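Local coordinates for iron-binding protein (Staphylococcus epidermidis, PDB 4M7O), which probably captures an iron-carrying ligand outside the membrane and delivers it to an ABC importer, as solute-binding proteins of this family do, at residues 269-272 / 273-277; 34-38 / 39-43; 257-260 / 261-265. All coordinates share one frame; numbering follows the deposited sequence.

Contact 1: 269-272 / 273-277; sequences KDLR and DDIYK
Arg272 and Asp273, neighbours in the last turn of helix 264-275, meet through their side chains as well as their backbones. The arginine runs with CG anti to its own N (chi1 -179°) and then bends at chi2 (-131°), which carries the guanidinium on toward the C-terminal helix end. NH2 is thereby placed 3.1 Å from Asp273 OD1, a salt bridge whose hydrogen bond is weak, the guanidinium and carboxylate planes standing 68° apart. The same NH2 also reaches Tyr276 O, again weakly, at 3.2 Å and near the guanidinium plane. One nitrogen thus spans the carboxylate and a carbonyl just past the helix, while NH1 is hydrogen-bonded to Ser153 O. Asp273 N donates to Lys269 O at 3.0 Å.

Tyr276, the first residue to depart from helical angles, crosses Arg272 at about a right angle, with Tyr276 CB 3.6 Å from Arg272 NH2. Its N closes the final turn on Arg272 O at 2.8 Å, nearly in line with the C=O bond, and Ile275 N shares that oxygen from above the carbonyl plane. Two amides therefore grip one acceptor. The tyrosine hydroxyl is bound by Leu189 O, and His158 meets the ring edge-to-face. On the buried flank, Leu271 and Ile275 pack on helix 181-188 and strand 216-219. This is the C-terminal end of an amphipathic helix, its last turn combining i to i+3 and i to i+4 backbone bonds.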
ATOM      1  N   LYS A 269      -5.571  10.674   2.830  1.00 39.27           N
ATOM      2  CA  LYS A 269      -6.716  11.584   2.774  1.00 38.48           C
ATOM      3  C   LYS A 269      -8.035  10.832   2.732  1.00 40.31           C
ATOM      4  O   LYS A 269      -9.026  11.266   3.325  1.00 44.12           O
ATOM      5  CB  LYS A 269      -6.629  12.494   1.549  1.00 45.15           C
ATOM      6  CG  LYS A 269      -7.710  13.576   1.522  1.00 52.27           C
ATOM      7  CD  LYS A 269      -7.664  14.344   0.208  1.00 58.01           C
ATOM      8  CE  LYS A 269      -8.696  15.451   0.184  1.00 69.70           C
ATOM      9  NZ  LYS A 269      -8.579  16.251  -1.080  1.00 77.59           N
ATOM     10  N   ASP A 270      -8.052   9.715   2.014  1.00 41.45           N
ATOM     11  CA  ASP A 270      -9.256   8.891   1.918  1.00 49.51           C
ATOM     12  C   ASP A 270      -9.655   8.411   3.297  1.00 46.59           C
ATOM     13  O   ASP A 270     -10.808   8.539   3.697  1.00 47.81           O
ATOM     14  CB  ASP A 270      -9.022   7.689   0.999  1.00 51.48           C
ATOM     15  CG  ASP A 270      -9.011   8.072  -0.466  1.00 58.25           C
ATOM     16  OD1 ASP A 270      -9.369   9.229  -0.775  1.00 56.96           O
ATOM     17  OD2 ASP A 270      -8.662   7.215  -1.311  1.00 69.31           O
ATOM     18  N   LEU A 271      -8.678   7.866   4.014  1.00 44.42           N
ATOM     19  CA  LEU A 271      -8.873   7.371   5.372  1.00 45.29           C
ATOM     20  C   LEU A 271      -9.338   8.491   6.303  1.00 42.32           C
ATOM     21  O   LEU A 271     -10.203   8.283   7.156  1.00 43.23           O
ATOM     22  CB  LEU A 271      -7.576   6.740   5.892  1.00 41.93           C
ATOM     23  CG  LEU A 271      -7.737   5.518   6.798  1.00 51.11           C
ATOM     24  CD1 LEU A 271      -8.528   4.439   6.080  1.00 46.61           C
ATOM     25  CD2 LEU A 271      -6.377   4.986   7.213  1.00 56.07           C
ATOM     26  N   ARG A 272      -8.778   9.683   6.122  1.00 40.78           N
ATOM     27  CA  ARG A 272      -9.167  10.841   6.919  1.00 45.73           C
ATOM     28  C   ARG A 272     -10.650  11.182   6.751  1.00 47.18           C
ATOM     29  O   ARG A 272     -11.360  11.432   7.732  1.00 56.98           O
ATOM     30  CB  ARG A 272      -8.315  12.055   6.535  1.00 44.16           C
ATOM     31  CG  ARG A 272      -8.644  13.303   7.348  1.00 46.19           C
ATOM     32  CD  ARG A 272      -8.850  14.505   6.458  1.00 52.51           C
ATOM     33  NE  ARG A 272      -9.343  15.647   7.225  1.00 66.98           N
ATOM     34  CZ  ARG A 272     -10.626  15.858   7.505  1.00 72.29           C
ATOM     35  NH1 ARG A 272     -10.991  16.920   8.211  1.00 74.11           N
ATOM     36  NH2 ARG A 272     -11.545  15.002   7.075  1.00 73.16           N
ATOM     37  N   ASP A 273     -11.116  11.180   5.506  1.00 42.08           N
ATOM     38  CA  ASP A 273     -12.491  11.562   5.209  1.00 46.55           C
ATOM     39  C   ASP A 273     -13.498  10.485   5.626  1.00 48.69           C
ATOM     40  O   ASP A 273     -14.700  10.741   5.635  1.00 53.18           O
ATOM     41  CB  ASP A 273     -12.655  11.924   3.720  1.00 52.24           C
ATOM     42  CG  ASP A 273     -11.841  13.166   3.308  1.00 58.69           C
ATOM     43  OD1 ASP A 273     -11.368  13.917   4.192  1.00 62.04           O
ATOM     44  OD2 ASP A 273     -11.686  13.396   2.086  1.00 59.08           O
ATOM     45  N   ASP A 274     -13.018   9.285   5.968  1.00 43.59           N
ATOM     46  CA  ASP A 274     -13.891   8.233   6.502  1.00 43.05           C
ATOM     47  C   ASP A 274     -13.990   8.315   8.027  1.00 49.62           C
ATOM     48  O   ASP A 274     -14.965   7.863   8.629  1.00 50.20           O
ATOM     49  CB  ASP A 274     -13.398   6.843   6.089  1.00 46.98           C
ATOM     50  CG  ASP A 274     -13.671   6.533   4.623  1.00 51.66           C
ATOM     51  OD1 ASP A 274     -14.503   7.225   4.005  1.00 56.43           O
ATOM     52  OD2 ASP A 274     -13.060   5.583   4.090  1.00 50.20           O
ATOM     53  N   ILE A 275     -12.972   8.907   8.638  1.00 46.86           N
ATOM     54  CA  ILE A 275     -12.886   9.016  10.085  1.00 46.80           C
ATOM     55  C   ILE A 275     -13.494  10.342  10.539  1.00 54.47           C
ATOM     56  O   ILE A 275     -14.165  10.420  11.568  1.00 52.54           O
ATOM     57  CB  ILE A 275     -11.414   8.918  10.534  1.00 48.04           C
ATOM     58  CG1 ILE A 275     -10.864   7.526  10.205  1.00 41.38           C
ATOM     59  CG2 ILE A 275     -11.273   9.187  12.017  1.00 54.63           C
ATOM     60  CD1 ILE A 275      -9.376   7.401  10.405  1.00 44.06           C
ATOM     61  N   TYR A 276     -13.274  11.381   9.745  1.00 56.64           N
ATOM     62  CA  TYR A 276     -13.767  12.707  10.064  1.00 64.07           C
ATOM     63  C   TYR A 276     -14.728  13.181   8.972  1.00 72.98           C
ATOM     64  O   TYR A 276     -14.305  13.740   7.962  1.00 71.17           O
ATOM     65  CB  TYR A 276     -12.584  13.670  10.253  1.00 62.92           C
ATOM     66  CG  TYR A 276     -11.577  13.172  11.280  1.00 62.44           C
ATOM     67  CD1 TYR A 276     -11.849  13.250  12.638  1.00 62.30           C
ATOM     68  CD2 TYR A 276     -10.366  12.608  10.891  1.00 58.84           C
ATOM     69  CE1 TYR A 276     -10.945  12.787  13.583  1.00 59.53           C
ATOM     70  CE2 TYR A 276      -9.452  12.146  11.838  1.00 59.15           C
ATOM     71  CZ  TYR A 276      -9.752  12.238  13.182  1.00 58.40           C
ATOM     72  OH  TYR A 276      -8.869  11.785  14.138  1.00 61.36           O
ATOM     73  N   LYS A 277     -16.020  12.920   9.175  1.00 81.06           N
ATOM     74  CA  LYS A 277     -17.063  13.329   8.231  1.00 85.21           C
ATOM     75  C   LYS A 277     -17.433  14.797   8.415  1.00 88.96           C
ATOM     76  O   LYS A 277     -16.724  15.546   9.083  1.00 90.76           O
ATOM     77  CB  LYS A 277     -18.318  12.457   8.383  1.00 85.69           C
ATOM     78  CG  LYS A 277     -18.167  11.004   7.925  1.00 82.69           C
ATOM     79  CD  LYS A 277     -18.142  10.879   6.403  1.00 83.10           C
ATOM     80  CE  LYS A 277     -18.194   9.413   5.987  1.00 81.68           C
ATOM     81  NZ  LYS A 277     -18.024   9.193   4.519  1.00 84.42           N
TER

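Contact 2: 34-38 / 39-43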
ATOM      1  N   GLU A  34       6.070   4.014 -10.040  1.00 21.85           N
ATOM      2  CA  GLU A  34       5.714   5.399  -9.738  1.00 23.99           C
ATOM      3  C   GLU A  34       6.924   6.172  -9.228  1.00 25.48           C
ATOM      4  O   GLU A  34       7.128   7.327  -9.595  1.00 30.91           O
ATOM      5  CB  GLU A  34       4.566   5.451  -8.719  1.00 26.61           C
ATOM      6  CG  GLU A  34       3.238   4.957  -9.272  1.00 25.33           C
ATOM      7  CD  GLU A  34       2.065   5.300  -8.359  1.00 33.90           C
ATOM      8  OE1 GLU A  34       2.070   6.404  -7.755  1.00 33.40           O
ATOM      9  OE2 GLU A  34       1.136   4.466  -8.252  1.00 33.13           O
ATOM     10  N   ILE A  35       7.721   5.520  -8.385  1.00 25.12           N
ATOM     11  CA  ILE A  35       8.884   6.144  -7.779  1.00 27.30           C
ATOM     12  C   ILE A  35       9.953   6.431  -8.839  1.00 32.33           C
ATOM     13  O   ILE A  35      10.563   7.504  -8.839  1.00 30.24           O
ATOM     14  CB  ILE A  35       9.488   5.239  -6.684  1.00 28.86           C
ATOM     15  CG1 ILE A  35       8.512   5.087  -5.508  1.00 30.53           C
ATOM     16  CG2 ILE A  35      10.832   5.785  -6.213  1.00 24.83           C
ATOM     17  CD1 ILE A  35       8.912   4.000  -4.528  1.00 27.95           C
ATOM     18  N   LEU A  36      10.189   5.465  -9.723  1.00 25.57           N
ATOM     19  CA  LEU A  36      11.156   5.630 -10.812  1.00 26.81           C
ATOM     20  C   LEU A  36      10.819   6.835 -11.675  1.00 24.91           C
ATOM     21  O   LEU A  36      11.706   7.607 -12.049  1.00 32.25           O
ATOM     22  CB  LEU A  36      11.211   4.367 -11.683  1.00 21.29           C
ATOM     23  CG  LEU A  36      11.957   3.194 -11.051  1.00 27.74           C
ATOM     24  CD1 LEU A  36      11.773   1.907 -11.882  1.00 25.18           C
ATOM     25  CD2 LEU A  36      13.443   3.567 -10.933  1.00 24.99           C
ATOM     26  N   TYR A  37       9.537   6.996 -11.998  1.00 25.38           N
ATOM     27  CA  TYR A  37       9.100   8.131 -12.805  1.00 29.94           C
ATOM     28  C   TYR A  37       9.334   9.426 -12.037  1.00 30.58           C
ATOM     29  O   TYR A  37       9.779  10.411 -12.620  1.00 28.38           O
ATOM     30  CB  TYR A  37       7.622   7.996 -13.198  1.00 28.09           C
ATOM     31  CG  TYR A  37       7.394   7.432 -14.584  1.00 31.13           C
ATOM     32  CD1 TYR A  37       7.386   6.068 -14.809  1.00 27.52           C
ATOM     33  CD2 TYR A  37       7.169   8.271 -15.665  1.00 35.23           C
ATOM     34  CE1 TYR A  37       7.153   5.559 -16.054  1.00 31.95           C
ATOM     35  CE2 TYR A  37       6.954   7.762 -16.925  1.00 35.20           C
ATOM     36  CZ  TYR A  37       6.946   6.406 -17.113  1.00 34.40           C
ATOM     37  OH  TYR A  37       6.738   5.884 -18.363  1.00 37.40           O
ATOM     38  N   ARG A  38       9.057   9.426 -10.730  1.00 27.12           N
ATOM     39  CA  ARG A  38       9.219  10.660  -9.939  1.00 30.17           C
ATOM     40  C   ARG A  38      10.703  11.006  -9.742  1.00 33.70           C
ATOM     41  O   ARG A  38      11.052  12.136  -9.412  1.00 38.30           O
ATOM     42  CB  ARG A  38       8.483  10.571  -8.593  1.00 29.25           C
ATOM     43  CG  ARG A  38       6.948  10.603  -8.701  1.00 29.14           C
ATOM     44  CD  ARG A  38       6.427  11.938  -9.266  1.00 31.66           C
ATOM     45  NE  ARG A  38       6.866  13.074  -8.463  1.00 35.86           N
ATOM     46  CZ  ARG A  38       6.318  13.439  -7.302  1.00 46.41           C
ATOM     47  NH1 ARG A  38       5.300  12.761  -6.793  1.00 39.15           N
ATOM     48  NH2 ARG A  38       6.788  14.490  -6.644  1.00 55.59           N
ATOM     49  N   LEU A  39      11.575  10.033  -9.969  1.00 37.23           N
ATOM     50  CA  LEU A  39      13.016  10.266  -9.892  1.00 40.95           C
ATOM     51  C   LEU A  39      13.569  10.792 -11.214  1.00 41.14           C
ATOM     52  O   LEU A  39      14.750  11.156 -11.298  1.00 36.59           O
ATOM     53  CB  LEU A  39      13.766   8.989  -9.482  1.00 33.12           C
ATOM     54  CG  LEU A  39      13.480   8.495  -8.057  1.00 38.04           C
ATOM     55  CD1 LEU A  39      14.385   7.325  -7.683  1.00 39.97           C
ATOM     56  CD2 LEU A  39      13.629   9.626  -7.057  1.00 37.39           C
ATOM     57  N   GLY A  40      12.716  10.844 -12.239  1.00 38.29           N
ATOM     58  CA  GLY A  40      13.100  11.417 -13.521  1.00 40.83           C
ATOM     59  C   GLY A  40      13.650  10.381 -14.490  1.00 34.04           C
ATOM     60  O   GLY A  40      14.172  10.724 -15.548  1.00 38.79           O
ATOM     61  N   ILE A  41      13.525   9.105 -14.144  1.00 39.26           N
ATOM     62  CA  ILE A  41      14.091   8.066 -14.999  1.00 41.21           C
ATOM     63  C   ILE A  41      13.047   7.125 -15.602  1.00 37.75           C
ATOM     64  O   ILE A  41      13.354   5.978 -15.919  1.00 36.14           O
ATOM     65  CB  ILE A  41      15.239   7.276 -14.294  1.00 39.13           C
ATOM     66  CG1 ILE A  41      14.763   6.640 -12.988  1.00 42.69           C
ATOM     67  CG2 ILE A  41      16.432   8.188 -14.018  1.00 38.83           C
ATOM     68  CD1 ILE A  41      15.870   5.891 -12.250  1.00 38.36           C
ATOM     69  N   GLY A  42      11.823   7.616 -15.775  1.00 36.83           N
ATOM     70  CA  GLY A  42      10.791   6.833 -16.434  1.00 39.31           C
ATOM     71  C   GLY A  42      11.177   6.424 -17.846  1.00 37.13           C
ATOM     72  O   GLY A  42      10.789   5.348 -18.330  1.00 30.78           O
ATOM     73  N   GLU A  43      11.959   7.271 -18.506  1.00 32.91           N
ATOM     74  CA  GLU A  43      12.417   6.985 -19.861  1.00 41.08           C
ATOM     75  C   GLU A  43      13.486   5.903 -19.911  1.00 38.48           C
ATOM     76  O   GLU A  43      13.958   5.548 -20.993  1.00 41.50           O
ATOM     77  CB  GLU A  43      12.945   8.259 -20.524  1.00 42.86           C
ATOM     78  CG  GLU A  43      11.968   9.425 -20.461  1.00 51.88           C
TER
HETATM   79  O   HOH W   1      10.617  10.164 -15.208  1.00 40.72           O
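Ile41 N donates to Leu36 O at 3.2 Å, and Gly40 N donates to Tyr37 O at 3.0 Å from well above the carbonyl plane. These two bonds back into the last turn, with the positive phi of Gly40 (92°), are the evidence for a Schellman motif, which ends helix 30-38 and turns the chain toward strand 45-49. Leu39 N divides itself between Ile35 O and Leu36 O, both bonds weak. Water 1 extends the cap: it donates to Tyr37 O and accepts from Gly42 N at 2.9 Å, so the Gly42 amide is satisfied through solvent and Tyr37 O has two donors.

The polar ends of the side chains find their partners farther away. Tyr37 OH is hydrogen-bonded to Lys62 NZ, Arg38 NH2 forms a salt bridge with Glu142, and Leu39 O accepts from Arg132.

Beneath the cap the contact is apolar. Ile35 and Leu39 lie side by side, pointing the same way, with Ile35 CG2 4.1 Å from Leu39 CD1. Ile35 packs on helix 116-129, and Leu39 on Ile126 of that helix and on helix 133-152. Ile41 places CG1 between its own N and carbonyl carbon (chi1 57°), and this directs CD1 to within 3.6 Å of Leu36 CD2; both residues also rest on strand 25-27. On the Tyr37 side, Gly42 CA makes a CH-pi contact, 3.7 Å from the ring centroid and only 3° off the ring normal.

Contact 3: 257-260 / 261-265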
ATOM      1  N   VAL A 257      -5.046   2.421  -1.203  1.00 30.89           N
ATOM      2  CA  VAL A 257      -4.705   3.460  -0.231  1.00 31.36           C
ATOM      3  C   VAL A 257      -3.359   3.249   0.451  1.00 30.78           C
ATOM      4  O   VAL A 257      -2.705   4.217   0.832  1.00 37.10           O
ATOM      5  CB  VAL A 257      -5.804   3.682   0.834  1.00 38.05           C
ATOM      6  CG1 VAL A 257      -7.126   3.850   0.159  1.00 40.75           C
ATOM      7  CG2 VAL A 257      -5.835   2.533   1.793  1.00 34.90           C
ATOM      8  N   SER A 258      -2.935   1.997   0.597  1.00 28.85           N
ATOM      9  CA  SER A 258      -1.673   1.734   1.271  1.00 34.31           C
ATOM     10  C   SER A 258      -0.530   1.499   0.284  1.00 35.62           C
ATOM     11  O   SER A 258       0.525   0.987   0.666  1.00 29.53           O
ATOM     12  CB  SER A 258      -1.800   0.554   2.247  1.00 33.83           C
ATOM     13  OG  SER A 258      -1.878  -0.686   1.573  1.00 45.08           O
ATOM     14  N   ARG A 259      -0.725   1.871  -0.979  1.00 33.94           N
ATOM     15  CA  ARG A 259       0.344   1.686  -1.957  1.00 27.93           C
ATOM     16  C   ARG A 259       1.548   2.526  -1.547  1.00 30.77           C
ATOM     17  O   ARG A 259       1.447   3.761  -1.447  1.00 31.79           O
ATOM     18  CB  ARG A 259      -0.100   2.079  -3.366  1.00 25.36           C
ATOM     19  CG  ARG A 259       1.001   1.883  -4.420  1.00 25.67           C
ATOM     20  CD  ARG A 259       0.523   2.278  -5.805  1.00 29.14           C
ATOM     21  NE  ARG A 259      -0.546   1.411  -6.303  1.00 30.73           N
ATOM     22  CZ  ARG A 259      -0.978   1.415  -7.566  1.00 43.56           C
ATOM     23  NH1 ARG A 259      -0.446   2.254  -8.458  1.00 41.50           N
ATOM     24  NH2 ARG A 259      -1.941   0.584  -7.941  1.00 41.41           N
ATOM     25  N   PRO A 260       2.695   1.868  -1.303  1.00 29.60           N
ATOM     26  CA  PRO A 260       3.849   2.612  -0.780  1.00 28.89           C
ATOM     27  C   PRO A 260       4.563   3.440  -1.852  1.00 26.50           C
ATOM     28  O   PRO A 260       5.759   3.245  -2.084  1.00 27.79           O
ATOM     29  CB  PRO A 260       4.766   1.503  -0.245  1.00 29.04           C
ATOM     30  CG  PRO A 260       4.410   0.284  -1.091  1.00 28.98           C
ATOM     31  CD  PRO A 260       2.924   0.407  -1.303  1.00 31.10           C
ATOM     32  N   GLY A 261       3.841   4.364  -2.485  1.00 24.53           N
ATOM     33  CA  GLY A 261       4.430   5.219  -3.500  1.00 23.69           C
ATOM     34  C   GLY A 261       4.294   6.702  -3.195  1.00 29.47           C
ATOM     35  O   GLY A 261       3.925   7.096  -2.088  1.00 32.15           O
ATOM     36  N   PRO A 262       4.593   7.544  -4.186  1.00 31.02           N
ATOM     37  CA  PRO A 262       4.573   8.996  -4.009  1.00 35.36           C
ATOM     38  C   PRO A 262       3.178   9.563  -3.765  1.00 39.49           C
ATOM     39  O   PRO A 262       3.084  10.725  -3.375  1.00 35.17           O
ATOM     40  CB  PRO A 262       5.106   9.512  -5.350  1.00 29.38           C
ATOM     41  CG  PRO A 262       5.918   8.360  -5.891  1.00 27.43           C
ATOM     42  CD  PRO A 262       5.119   7.165  -5.506  1.00 27.85           C
ATOM     43  N   ARG A 263       2.120   8.785  -3.989  1.00 33.30           N
ATOM     44  CA  ARG A 263       0.766   9.305  -3.784  1.00 32.57           C
ATOM     45  C   ARG A 263       0.107   8.828  -2.479  1.00 31.42           C
ATOM     46  O   ARG A 263      -1.120   8.835  -2.364  1.00 35.68           O
ATOM     47  CB  ARG A 263      -0.118   9.010  -5.012  1.00 33.27           C
ATOM     48  CG  ARG A 263       0.391   9.637  -6.330  1.00 32.74           C
ATOM     49  CD  ARG A 263      -0.476   9.236  -7.526  1.00 35.58           C
ATOM     50  NE  ARG A 263      -0.434   7.792  -7.775  1.00 41.20           N
ATOM     51  CZ  ARG A 263      -1.494   7.045  -8.078  1.00 41.71           C
ATOM     52  NH1 ARG A 263      -2.693   7.599  -8.189  1.00 40.41           N
ATOM     53  NH2 ARG A 263      -1.353   5.741  -8.277  1.00 36.56           N
ATOM     54  N   ILE A 264       0.914   8.452  -1.486  1.00 32.60           N
ATOM     55  CA  ILE A 264       0.374   8.035  -0.187  1.00 31.90           C
ATOM     56  C   ILE A 264      -0.491   9.081   0.492  1.00 39.58           C
ATOM     57  O   ILE A 264      -1.328   8.739   1.332  1.00 39.48           O
ATOM     58  CB  ILE A 264       1.459   7.693   0.850  1.00 41.99           C
ATOM     59  CG1 ILE A 264       2.668   8.604   0.679  1.00 46.15           C
ATOM     60  CG2 ILE A 264       1.834   6.226   0.796  1.00 48.88           C
ATOM     61  CD1 ILE A 264       3.661   8.485   1.802  1.00 47.84           C
ATOM     62  N   ASP A 265      -0.264  10.357   0.182  1.00 35.76           N
ATOM     63  CA  ASP A 265      -1.062  11.409   0.803  1.00 37.19           C
ATOM     64  C   ASP A 265      -2.527  11.265   0.392  1.00 37.08           C
ATOM     65  O   ASP A 265      -3.435  11.526   1.185  1.00 42.16           O
ATOM     66  CB  ASP A 265      -0.533  12.799   0.435  1.00 40.45           C
ATOM     67  CG  ASP A 265      -0.720  13.123  -1.039  1.00 49.31           C
ATOM     68  OD1 ASP A 265      -0.071  12.463  -1.869  1.00 47.42           O
ATOM     69  OD2 ASP A 265      -1.509  14.037  -1.367  1.00 60.97           O
TER
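Gly261 N turns back on Arg259 O at 2.7 Å, closing an inverse gamma turn centred on Pro260. The C=O...N angle of 97° reflects how small this ring is, and the donor lies out of the carbonyl plane. Gly261 itself is extended, and Pro262 follows in a type I beta turn from Gly261 to Ile264, which a weak bond from Ile264 N to Gly261 O closes. Pro262 leans on Glu34 and Arg38 of helix 30-38.

Arg263, at the N-cap position of helix 264-275, carries its side chain alongside that of Arg259, both pointing the same way. Their guanidinium planes are 77° apart, and Arg259 NH1 lies 3.6 Å from Arg263 NH2, at the edge of the Arg263 guanidinium and in its plane. Both nitrogens are held by one carboxylate oxygen, Glu34 OE2, which explains why two positive groups come so close. Arg259 NH1 is also bridged to Asp53, while its NH2 pairs with Glu256. Bends at chi3 in both arginines turn the two ends toward this shared anion, and Tyr54 adds a cation-pi contact to Arg263.

Ile264 then begins the helix. Its CG2 rests 3.4 Å from Arg259 O, and the residue is buried against Ile116 and Tyr120 of helix 116-129 and Thr143 and Val147 of helix 133-152. The inverse gamma turn and the type I turn together join helix 254-257 to helix 264-275, with helices 30-38, 116-129, 133-152 and 181-188 packed around them.

Contacts 1 and 3 occupy opposite ends of helix 264-275, its last turn and its entry, whereas contact 2 closes helix 30-38. Contact 3 is the most central, about 6 Å from the centre of the chain; the centres of contacts 1 and 2 lie about 17 and 18 Å from it. Contact 2 has the largest share of buried residues, its cap lying over an apolar layer, while contact 1 mixes a buried flank with exposed charges. Contact 3 pairs a tight backbone turn with two arginines whose charges are met by acids outside it. Glu34 ties it to contact 2; it meets contact 1 by packing alone, at Asp270 and Val257. Contacts 1 and 2 do not touch.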